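Local coordinates for CRISPR-associated protein, Cse1 family (PDB 4H3T) that probably serves as the large subunit of a type I-E CRISPR Cascade surveillance complex, taking part in recognition of invading DNA, at residues P16-V20 / A161-V165; M8-S14 / R99-F105. The protein carries 1 engineered substitution. One frame throughout, in Å; residues are numbered along the deposited sequence.

Interaction 1 of 2, residues P16-V20 / A161-V165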
ATOM      1  N   PRO A  16       0.850   9.761 -24.423  1.00 48.07           N
ATOM      2  CA  PRO A  16       1.554   9.767 -23.113  1.00 47.52           C
ATOM      3  C   PRO A  16       0.626  10.061 -21.927  1.00 48.28           C
ATOM      4  O   PRO A  16      -0.113  11.024 -21.951  1.00 44.59           O
ATOM      5  CB  PRO A  16       2.637  10.850 -23.286  1.00 50.47           C
ATOM      6  CG  PRO A  16       2.182  11.726 -24.416  1.00 56.30           C
ATOM      7  CD  PRO A  16       1.245  10.909 -25.283  1.00 51.88           C
ATOM      8  N   TRP A  17       0.606   9.180 -20.908  1.00 40.98           N
ATOM      9  CA  TRP A  17      -0.183   9.461 -19.724  1.00 38.28           C
ATOM     10  C   TRP A  17       0.337   8.825 -18.423  1.00 42.26           C
ATOM     11  O   TRP A  17      -0.229   9.115 -17.380  1.00 40.16           O
ATOM     12  CB  TRP A  17      -1.666   9.035 -19.930  1.00 37.34           C
ATOM     13  CG  TRP A  17      -1.886   7.584 -20.152  1.00 38.03           C
ATOM     14  CD1 TRP A  17      -1.576   6.865 -21.268  1.00 41.15           C
ATOM     15  CD2 TRP A  17      -2.467   6.666 -19.225  1.00 36.93           C
ATOM     16  NE1 TRP A  17      -1.898   5.551 -21.088  1.00 40.27           N
ATOM     17  CE2 TRP A  17      -2.503   5.401 -19.861  1.00 39.96           C
ATOM     18  CE3 TRP A  17      -3.079   6.809 -17.966  1.00 38.47           C
ATOM     19  CZ2 TRP A  17      -3.107   4.277 -19.271  1.00 39.02           C
ATOM     20  CZ3 TRP A  17      -3.697   5.707 -17.393  1.00 38.86           C
ATOM     21  CH2 TRP A  17      -3.719   4.454 -18.049  1.00 38.47           C
ATOM     22  N   LEU A  18       1.341   7.948 -18.490  1.00 39.25           N
ATOM     23  CA  LEU A  18       1.876   7.204 -17.338  1.00 39.72           C
ATOM     24  C   LEU A  18       3.188   7.839 -16.903  1.00 42.90           C
ATOM     25  O   LEU A  18       4.161   7.778 -17.633  1.00 41.31           O
ATOM     26  CB  LEU A  18       2.068   5.729 -17.726  1.00 39.59           C
ATOM     27  CG  LEU A  18       0.773   5.038 -18.134  1.00 43.45           C
ATOM     28  CD1 LEU A  18       1.054   3.786 -18.828  1.00 45.55           C
ATOM     29  CD2 LEU A  18      -0.121   4.765 -16.943  1.00 42.55           C
ATOM     30  N   PRO A  19       3.209   8.540 -15.754  1.00 42.09           N
ATOM     31  CA  PRO A  19       4.441   9.250 -15.358  1.00 41.96           C
ATOM     32  C   PRO A  19       5.483   8.281 -14.816  1.00 42.66           C
ATOM     33  O   PRO A  19       5.213   7.478 -13.917  1.00 40.08           O
ATOM     34  CB  PRO A  19       3.965  10.245 -14.293  1.00 42.13           C
ATOM     35  CG  PRO A  19       2.653   9.808 -13.897  1.00 44.71           C
ATOM     36  CD  PRO A  19       2.145   8.730 -14.763  1.00 41.51           C
ATOM     37  N   VAL A  20       6.664   8.365 -15.364  1.00 40.31           N
ATOM     38  CA  VAL A  20       7.757   7.482 -14.979  1.00 40.36           C
ATOM     39  C   VAL A  20       9.023   8.278 -14.800  1.00 46.45           C
ATOM     40  O   VAL A  20       9.145   9.400 -15.276  1.00 45.21           O
ATOM     41  CB  VAL A  20       7.978   6.329 -15.993  1.00 43.84           C
ATOM     42  CG1 VAL A  20       6.753   5.450 -16.087  1.00 43.13           C
ATOM     43  CG2 VAL A  20       8.364   6.868 -17.360  1.00 46.41           C
ATOM     44  N   ALA A 161      -7.567   9.972 -17.258  1.00 37.95           N
ATOM     45  CA  ALA A 161      -7.306   8.512 -17.393  1.00 38.48           C
ATOM     46  C   ALA A 161      -6.683   7.941 -16.114  1.00 39.47           C
ATOM     47  O   ALA A 161      -7.087   6.862 -15.668  1.00 36.49           O
ATOM     48  CB  ALA A 161      -6.411   8.239 -18.573  1.00 38.56           C
ATOM     49  N   ARG A 162      -5.682   8.638 -15.537  1.00 36.33           N
ATOM     50  CA  ARG A 162      -5.044   8.168 -14.312  1.00 35.59           C
ATOM     51  C   ARG A 162      -6.054   8.100 -13.168  1.00 37.77           C
ATOM     52  O   ARG A 162      -6.137   7.078 -12.483  1.00 34.58           O
ATOM     53  CB  ARG A 162      -3.900   9.068 -13.908  1.00 36.13           C
ATOM     54  CG  ARG A 162      -2.701   8.928 -14.794  1.00 36.62           C
ATOM     55  CD  ARG A 162      -1.498   9.650 -14.249  1.00 37.98           C
ATOM     56  NE  ARG A 162      -1.656  11.088 -14.096  1.00 36.58           N
ATOM     57  CZ  ARG A 162      -1.240  12.019 -14.937  1.00 44.48           C
ATOM     58  NH1 ARG A 162      -0.746  11.686 -16.119  1.00 37.78           N
ATOM     59  NH2 ARG A 162      -1.396  13.302 -14.642  1.00 41.16           N
ATOM     60  N   TRP A 163      -6.862   9.162 -12.995  1.00 34.96           N
ATOM     61  CA  TRP A 163      -7.832   9.163 -11.923  1.00 35.73           C
ATOM     62  C   TRP A 163      -8.984   8.186 -12.125  1.00 39.14           C
ATOM     63  O   TRP A 163      -9.571   7.712 -11.131  1.00 37.21           O
ATOM     64  CB  TRP A 163      -8.366  10.524 -11.652  1.00 36.89           C
ATOM     65  CG  TRP A 163      -7.342  11.413 -11.032  1.00 39.59           C
ATOM     66  CD1 TRP A 163      -6.826  12.560 -11.563  1.00 43.27           C
ATOM     67  CD2 TRP A 163      -6.773  11.283  -9.737  1.00 40.39           C
ATOM     68  NE1 TRP A 163      -5.958  13.143 -10.667  1.00 43.77           N
ATOM     69  CE2 TRP A 163      -5.823  12.327  -9.590  1.00 45.26           C
ATOM     70  CE3 TRP A 163      -6.831  10.287  -8.742  1.00 42.06           C
ATOM     71  CZ2 TRP A 163      -5.078  12.496  -8.426  1.00 44.94           C
ATOM     72  CZ3 TRP A 163      -6.082  10.454  -7.601  1.00 43.74           C
ATOM     73  CH2 TRP A 163      -5.183  11.526  -7.474  1.00 44.92           C
ATOM     74  N   LEU A 164      -9.302   7.887 -13.381  1.00 36.11           N
ATOM     75  CA  LEU A 164     -10.318   6.910 -13.732  1.00 36.23           C
ATOM     76  C   LEU A 164      -9.911   5.504 -13.253  1.00 39.51           C
ATOM     77  O   LEU A 164     -10.697   4.827 -12.628  1.00 37.44           O
ATOM     78  CB  LEU A 164     -10.525   6.943 -15.241  1.00 37.32           C
ATOM     79  CG  LEU A 164     -11.420   5.945 -15.888  1.00 41.39           C
ATOM     80  CD1 LEU A 164     -12.843   6.072 -15.351  1.00 40.35           C
ATOM     81  CD2 LEU A 164     -11.409   6.151 -17.395  1.00 44.48           C
ATOM     82  N   VAL A 165      -8.636   5.126 -13.487  1.00 35.64           N
ATOM     83  CA  VAL A 165      -8.068   3.884 -13.071  1.00 34.45           C
ATOM     84  C   VAL A 165      -8.052   3.831 -11.560  1.00 36.28           C
ATOM     85  O   VAL A 165      -8.479   2.849 -10.961  1.00 37.11           O
ATOM     86  CB  VAL A 165      -6.667   3.673 -13.676  1.00 36.39           C
ATOM     87  CG1 VAL A 165      -6.035   2.381 -13.098  1.00 36.52           C
ATOM     88  CG2 VAL A 165      -6.760   3.557 -15.204  1.00 36.30           C
TER

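Interaction 2 of 2, residues M8-S14 / R99-F105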
HETATM    1  N   MSE A   8     -13.224  13.359 -31.084  1.00 50.62           N
HETATM    2  CA  MSE A   8     -12.274  13.356 -29.987  1.00 45.40           C
HETATM    3  C   MSE A   8     -11.844  11.902 -29.657  1.00 51.71           C
HETATM    4  O   MSE A   8     -12.686  11.028 -29.484  1.00 51.06           O
HETATM    5  CB  MSE A   8     -12.899  14.002 -28.742  1.00 44.59           C
HETATM    6  CG  MSE A   8     -13.237  15.461 -28.983  1.00 49.56           C
HETATM    7 SE   MSE A   8     -14.062  16.191 -27.427  0.70 50.39          SE
HETATM    8  CE  MSE A   8     -15.812  15.496 -27.665  1.00 51.40           C
ATOM      9  N   HIS A   9     -10.539  11.675 -29.643  1.00 49.22           N
ATOM     10  CA  HIS A   9      -9.892  10.417 -29.354  1.00 48.38           C
ATOM     11  C   HIS A   9      -8.682  10.630 -28.466  1.00 50.41           C
ATOM     12  O   HIS A   9      -8.043  11.683 -28.543  1.00 49.51           O
ATOM     13  CB  HIS A   9      -9.438   9.749 -30.662  1.00 50.96           C
ATOM     14  CG  HIS A   9     -10.579   9.373 -31.551  1.00 57.02           C
ATOM     15  ND1 HIS A   9     -11.565   8.485 -31.132  1.00 59.60           N
ATOM     16  CD2 HIS A   9     -10.896   9.821 -32.787  1.00 59.92           C
ATOM     17  CE1 HIS A   9     -12.416   8.388 -32.143  1.00 60.73           C
ATOM     18  NE2 HIS A   9     -12.078   9.197 -33.142  1.00 60.79           N
ATOM     19  N   PHE A  10      -8.378   9.633 -27.618  1.00 46.09           N
ATOM     20  CA  PHE A  10      -7.162   9.621 -26.773  1.00 44.62           C
ATOM     21  C   PHE A  10      -6.825   8.162 -26.506  1.00 44.45           C
ATOM     22  O   PHE A  10      -7.360   7.517 -25.595  1.00 43.58           O
ATOM     23  CB  PHE A  10      -7.324  10.468 -25.498  1.00 44.31           C
ATOM     24  CG  PHE A  10      -6.040  10.682 -24.737  1.00 45.33           C
ATOM     25  CD1 PHE A  10      -5.111  11.636 -25.157  1.00 46.83           C
ATOM     26  CD2 PHE A  10      -5.725   9.896 -23.630  1.00 45.65           C
ATOM     27  CE1 PHE A  10      -3.939  11.841 -24.434  1.00 44.90           C
ATOM     28  CE2 PHE A  10      -4.556  10.115 -22.906  1.00 47.53           C
ATOM     29  CZ  PHE A  10      -3.653  11.050 -23.337  1.00 46.23           C
ATOM     30  N   ASP A  11      -5.980   7.628 -27.374  1.00 42.90           N
ATOM     31  CA  ASP A  11      -5.590   6.219 -27.366  1.00 43.36           C
ATOM     32  C   ASP A  11      -4.505   6.021 -26.299  1.00 45.13           C
ATOM     33  O   ASP A  11      -3.353   6.421 -26.478  1.00 42.61           O
ATOM     34  CB  ASP A  11      -5.126   5.783 -28.785  1.00 46.64           C
ATOM     35  CG  ASP A  11      -4.691   4.317 -28.943  1.00 51.05           C
ATOM     36  OD1 ASP A  11      -4.532   3.634 -27.942  1.00 49.09           O
ATOM     37  OD2 ASP A  11      -4.472   3.893 -30.056  1.00 56.13           O
ATOM     38  N   LEU A  12      -4.876   5.333 -25.236  1.00 41.59           N
ATOM     39  CA  LEU A  12      -4.000   5.080 -24.083  1.00 41.21           C
ATOM     40  C   LEU A  12      -2.853   4.140 -24.413  1.00 44.52           C
ATOM     41  O   LEU A  12      -1.868   4.067 -23.661  1.00 43.80           O
ATOM     42  CB  LEU A  12      -4.834   4.530 -22.915  1.00 37.83           C
ATOM     43  CG  LEU A  12      -5.948   5.423 -22.364  1.00 42.77           C
ATOM     44  CD1 LEU A  12      -6.729   4.665 -21.299  1.00 43.49           C
ATOM     45  CD2 LEU A  12      -5.400   6.725 -21.841  1.00 40.20           C
ATOM     46  N   SER A  13      -2.947   3.408 -25.505  1.00 44.42           N
ATOM     47  CA  SER A  13      -1.808   2.583 -25.907  1.00 43.76           C
ATOM     48  C   SER A  13      -0.706   3.402 -26.601  1.00 49.26           C
ATOM     49  O   SER A  13       0.410   2.915 -26.677  1.00 47.50           O
ATOM     50  CB  SER A  13      -2.241   1.451 -26.836  1.00 47.58           C
ATOM     51  OG  SER A  13      -2.503   1.888 -28.163  1.00 46.50           O
ATOM     52  N   SER A  14      -1.015   4.598 -27.179  1.00 46.81           N
ATOM     53  CA  SER A  14      -0.028   5.352 -27.951  1.00 46.77           C
ATOM     54  C   SER A  14       0.158   6.813 -27.509  1.00 52.50           C
ATOM     55  O   SER A  14       1.147   7.424 -27.889  1.00 53.92           O
ATOM     56  CB  SER A  14      -0.385   5.308 -29.443  1.00 51.25           C
ATOM     57  OG  SER A  14      -1.731   5.722 -29.633  1.00 56.03           O
ATOM     58  N   ARG A  99      -6.454  -2.251 -29.388  1.00 50.87           N
ATOM     59  CA  ARG A  99      -6.462  -0.798 -29.189  1.00 52.30           C
ATOM     60  C   ARG A  99      -7.820  -0.138 -29.450  1.00 52.80           C
ATOM     61  O   ARG A  99      -8.037   0.918 -28.878  1.00 51.35           O
ATOM     62  CB  ARG A  99      -5.376  -0.079 -29.933  1.00 57.29           C
ATOM     63  CG  ARG A  99      -5.590   0.048 -31.376  1.00 51.74           C
ATOM     64  CD  ARG A  99      -4.287   0.394 -32.072  1.00 65.88           C
ATOM     65  NE  ARG A  99      -3.754   1.707 -31.685  1.00 65.34           N
ATOM     66  CZ  ARG A  99      -2.659   2.269 -32.208  1.00 89.07           C
ATOM     67  NH1 ARG A  99      -1.943   1.626 -33.125  1.00 86.71           N
ATOM     68  NH2 ARG A  99      -2.273   3.476 -31.816  1.00 75.73           N
ATOM     69  N   HIS A 100      -8.778  -0.812 -30.116  1.00 48.74           N
ATOM     70  CA  HIS A 100     -10.153  -0.287 -30.241  1.00 49.28           C
ATOM     71  C   HIS A 100     -10.846  -0.209 -28.835  1.00 47.62           C
ATOM     72  O   HIS A 100     -11.895   0.426 -28.671  1.00 47.59           O
ATOM     73  CB  HIS A 100     -10.973  -1.165 -31.219  1.00 51.08           C
ATOM     74  CG  HIS A 100     -11.252  -2.558 -30.699  1.00 54.49           C
ATOM     75  ND1 HIS A 100     -10.271  -3.557 -30.718  1.00 57.51           N
ATOM     76  CD2 HIS A 100     -12.408  -3.096 -30.229  1.00 56.33           C
ATOM     77  CE1 HIS A 100     -10.838  -4.644 -30.208  1.00 57.24           C
ATOM     78  NE2 HIS A 100     -12.116  -4.415 -29.869  1.00 57.47           N
ATOM     79  N   ARG A 101     -10.234  -0.819 -27.825  1.00 44.75           N
ATOM     80  CA  ARG A 101     -10.729  -0.791 -26.447  1.00 42.80           C
ATOM     81  C   ARG A 101      -9.939   0.127 -25.520  1.00 46.88           C
ATOM     82  O   ARG A 101     -10.362   0.272 -24.362  1.00 44.55           O
ATOM     83  CB  ARG A 101     -10.753  -2.208 -25.880  1.00 41.30           C
ATOM     84  CG  ARG A 101     -11.680  -3.160 -26.645  1.00 44.15           C
ATOM     85  CD  ARG A 101     -13.175  -2.782 -26.560  1.00 47.97           C
ATOM     86  NE  ARG A 101     -13.678  -2.804 -25.163  1.00 45.96           N
ATOM     87  CZ  ARG A 101     -14.276  -3.823 -24.559  1.00 49.13           C
ATOM     88  NH1 ARG A 101     -14.472  -4.980 -25.209  1.00 46.98           N
ATOM     89  NH2 ARG A 101     -14.665  -3.714 -23.297  1.00 43.42           N
ATOM     90  N   PHE A 102      -8.853   0.772 -26.013  1.00 43.19           N
ATOM     91  CA  PHE A 102      -8.019   1.677 -25.232  1.00 43.04           C
ATOM     92  C   PHE A 102      -8.251   3.150 -25.537  1.00 46.19           C
ATOM     93  O   PHE A 102      -7.470   3.974 -25.088  1.00 44.37           O
ATOM     94  CB  PHE A 102      -6.543   1.342 -25.436  1.00 44.13           C
ATOM     95  CG  PHE A 102      -6.172   0.129 -24.628  1.00 45.36           C
ATOM     96  CD1 PHE A 102      -5.859   0.242 -23.284  1.00 45.62           C
ATOM     97  CD2 PHE A 102      -6.141  -1.130 -25.214  1.00 49.21           C
ATOM     98  CE1 PHE A 102      -5.572  -0.883 -22.528  1.00 46.26           C
ATOM     99  CE2 PHE A 102      -5.878  -2.261 -24.457  1.00 51.32           C
ATOM    100  CZ  PHE A 102      -5.564  -2.128 -23.121  1.00 47.28           C
ATOM    101  N   ASP A 103      -9.333   3.493 -26.212  1.00 44.62           N
ATOM    102  CA  ASP A 103      -9.647   4.899 -26.494  1.00 42.40           C
ATOM    103  C   ASP A 103     -10.496   5.437 -25.313  1.00 44.50           C
ATOM    104  O   ASP A 103     -11.630   5.007 -25.053  1.00 42.71           O
ATOM    105  CB  ASP A 103     -10.301   5.045 -27.896  1.00 45.01           C
ATOM    106  CG  ASP A 103     -10.698   6.468 -28.345  1.00 47.84           C
ATOM    107  OD1 ASP A 103     -10.336   7.448 -27.654  1.00 43.98           O
ATOM    108  OD2 ASP A 103     -11.399   6.588 -29.355  1.00 53.45           O
ATOM    109  N   LEU A 104      -9.937   6.434 -24.617  1.00 42.67           N
ATOM    110  CA  LEU A 104     -10.622   7.085 -23.504  1.00 42.11           C
ATOM    111  C   LEU A 104     -11.956   7.755 -23.916  1.00 44.57           C
ATOM    112  O   LEU A 104     -12.853   7.874 -23.088  1.00 42.66           O
ATOM    113  CB  LEU A 104      -9.694   8.166 -22.898  1.00 40.95           C
ATOM    114  CG  LEU A 104     -10.009   8.630 -21.481  1.00 40.62           C
ATOM    115  CD1 LEU A 104      -9.808   7.514 -20.467  1.00 39.13           C
ATOM    116  CD2 LEU A 104      -9.158   9.851 -21.119  1.00 39.77           C
ATOM    117  N   PHE A 105     -12.064   8.227 -25.167  1.00 43.16           N
ATOM    118  CA  PHE A 105     -13.261   8.906 -25.654  1.00 44.78           C
ATOM    119  C   PHE A 105     -13.961   8.152 -26.776  1.00 48.53           C
ATOM    120  O   PHE A 105     -14.717   8.757 -27.520  1.00 47.67           O
ATOM    121  CB  PHE A 105     -12.914  10.338 -26.089  1.00 46.92           C
ATOM    122  CG  PHE A 105     -12.123  11.111 -25.050  1.00 44.82           C
ATOM    123  CD1 PHE A 105     -12.544  11.164 -23.727  1.00 44.52           C
ATOM    124  CD2 PHE A 105     -10.943  11.752 -25.393  1.00 44.73           C
ATOM    125  CE1 PHE A 105     -11.826  11.904 -22.774  1.00 44.43           C
ATOM    126  CE2 PHE A 105     -10.266  12.549 -24.468  1.00 45.76           C
ATOM    127  CZ  PHE A 105     -10.700  12.609 -23.160  1.00 44.14           C
TER
HETATM  128  O   HOH W   1     -15.014   9.894 -30.024  1.00 63.30           O

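Interaction 1 of 2, residues P16-V20 / A161-V165
Arg162 reaches out from its helix and passes alongside the indole of Trp17 to bind the backbone of that same residue. The bond from Arg162 NH1 to Trp17 O is 2.9 Å long and fairly straight, 161° at the hydrogen. The oxygen lies in the guanidinium plane, whereas NH1 sits above the plane of the carbonyl, off its lone pairs. The arginine chain runs out straight through chi2 and bends at chi3 (-61°), turning NE and the guanidinium; on the way CG meets the ring edge at Trp17 CE3, 3.8 Å away, and CD packs on Pro19 CD at 3.8 Å. Indole and guanidinium slide past each other in opposite directions with their planes 13° apart, while Pro19 CG lies over one face of the guanidinium.

The benzo part of the ring meets two more helix residues: Ala161 CB is 3.7 Å from Trp17 CE3, and Val165 CG2 comes to the ring edge at CH2, 4.3 Å away. One turn of helix 157-170 thus seats the indole with residues 161, 162 and 165. On the other side of the contact Trp17 and Leu18 form a classic beta bulge opposite Val30, at the entry to strand 18-22, the middle strand of a three-stranded antiparallel sheet. Trp17 CG sits between its backbone N and carbonyl carbon, which leaves the ring's benzo end against the helix, and Leu18 CD2 covers one face near the rim. An alanine in place of Arg162 would probably leave Trp17 O without this donor and open a gap beside the indole edge and Pro19.

Farther out, Arg162 NH1 also makes a salt bridge with Glu29 OE2 of the adjacent strand 27-30, and Trp17 NE1 donates to Leu12 O. Leu56 and Leu59 of helix 52-68, together with Leu32, pack against the buried indole.

Interaction 2 of 2, residues M8-S14 / R99-F105
Asp11 and Asp103 face each other across a single antiparallel bridge, and each folds its carboxylate back into an Asx turn while binding the opposite segment. They form a non-hydrogen-bonded pair, flanked by backbone bonds from Leu104 N to Phe10 O (3.0 Å) and from Leu12 N to Phe102 O (2.9 Å).

Both side chains have CG anti to the backbone N (chi1 180° for Asp103), which carries the Asp103 carboxylate within bonding distance of His9, Phe10 and the Phe105 amide. Asp103 OD1 takes Phe10 N at 2.9 Å and Phe105 N on opposite faces of its plane. Its other oxygen, OD2, receives His9 ND1 at 2.6 Å on the syn side, the imidazole turned 52° from the carboxylate. His9 NE2 binds Glu7, so the ring is held at both nitrogens.

The Asp11 carboxylate splits its oxygens differently: OD1 serves its own segment, accepting Ser13 N and Ser13 OG from one face, while OD2 is gripped side-on in a salt bridge by Arg99 NE and Arg99 NH2, each 2.8 Å away. NE uses the syn lone pair and NH2 comes from above the carboxylate plane, with the guanidinium turned 63° against the carboxylate. A weak bond leads from Arg99 NH2 to Ser14 OG.

Apolar groups line the same backbones. Phe10 CB rests 3.7 Å from Phe105 CE2, and the CB of Leu12 lies at the edge of the Phe102 ring. A water donates to both Met8 O and Phe105 O, its bond to Met8 O being 2.6 Å.

Beyond the pair, Phe102 meets Phe95 of helix 88-98 edge-to-face, Phe10 and Leu104 pack on helix 157-170, and Met8 (selenomethionine) and Phe105 lie against strands 263-272 and 275-289.

Both contacts tie the N-terminal run of the chain to later parts of the fold; helix 157-170 supplies one side of interaction 1 and packs against the apolar side of interaction 2. Interaction 1 is buried: an indole, small apolar side chains and one arginine join the central strand of a three-stranded sheet, at its bulged start, to the helix, covering 235 Å². Interaction 2 lies farther from the centre of the chain, is only partly buried and covers 596 Å², with a short backbone bridge and charged side chains on its exposed flank. They meet where Leu104 CD1 packs on Leu164 CD2 and Leu12 CD2 on Ala161 CB, each pair 3.7 Å apart.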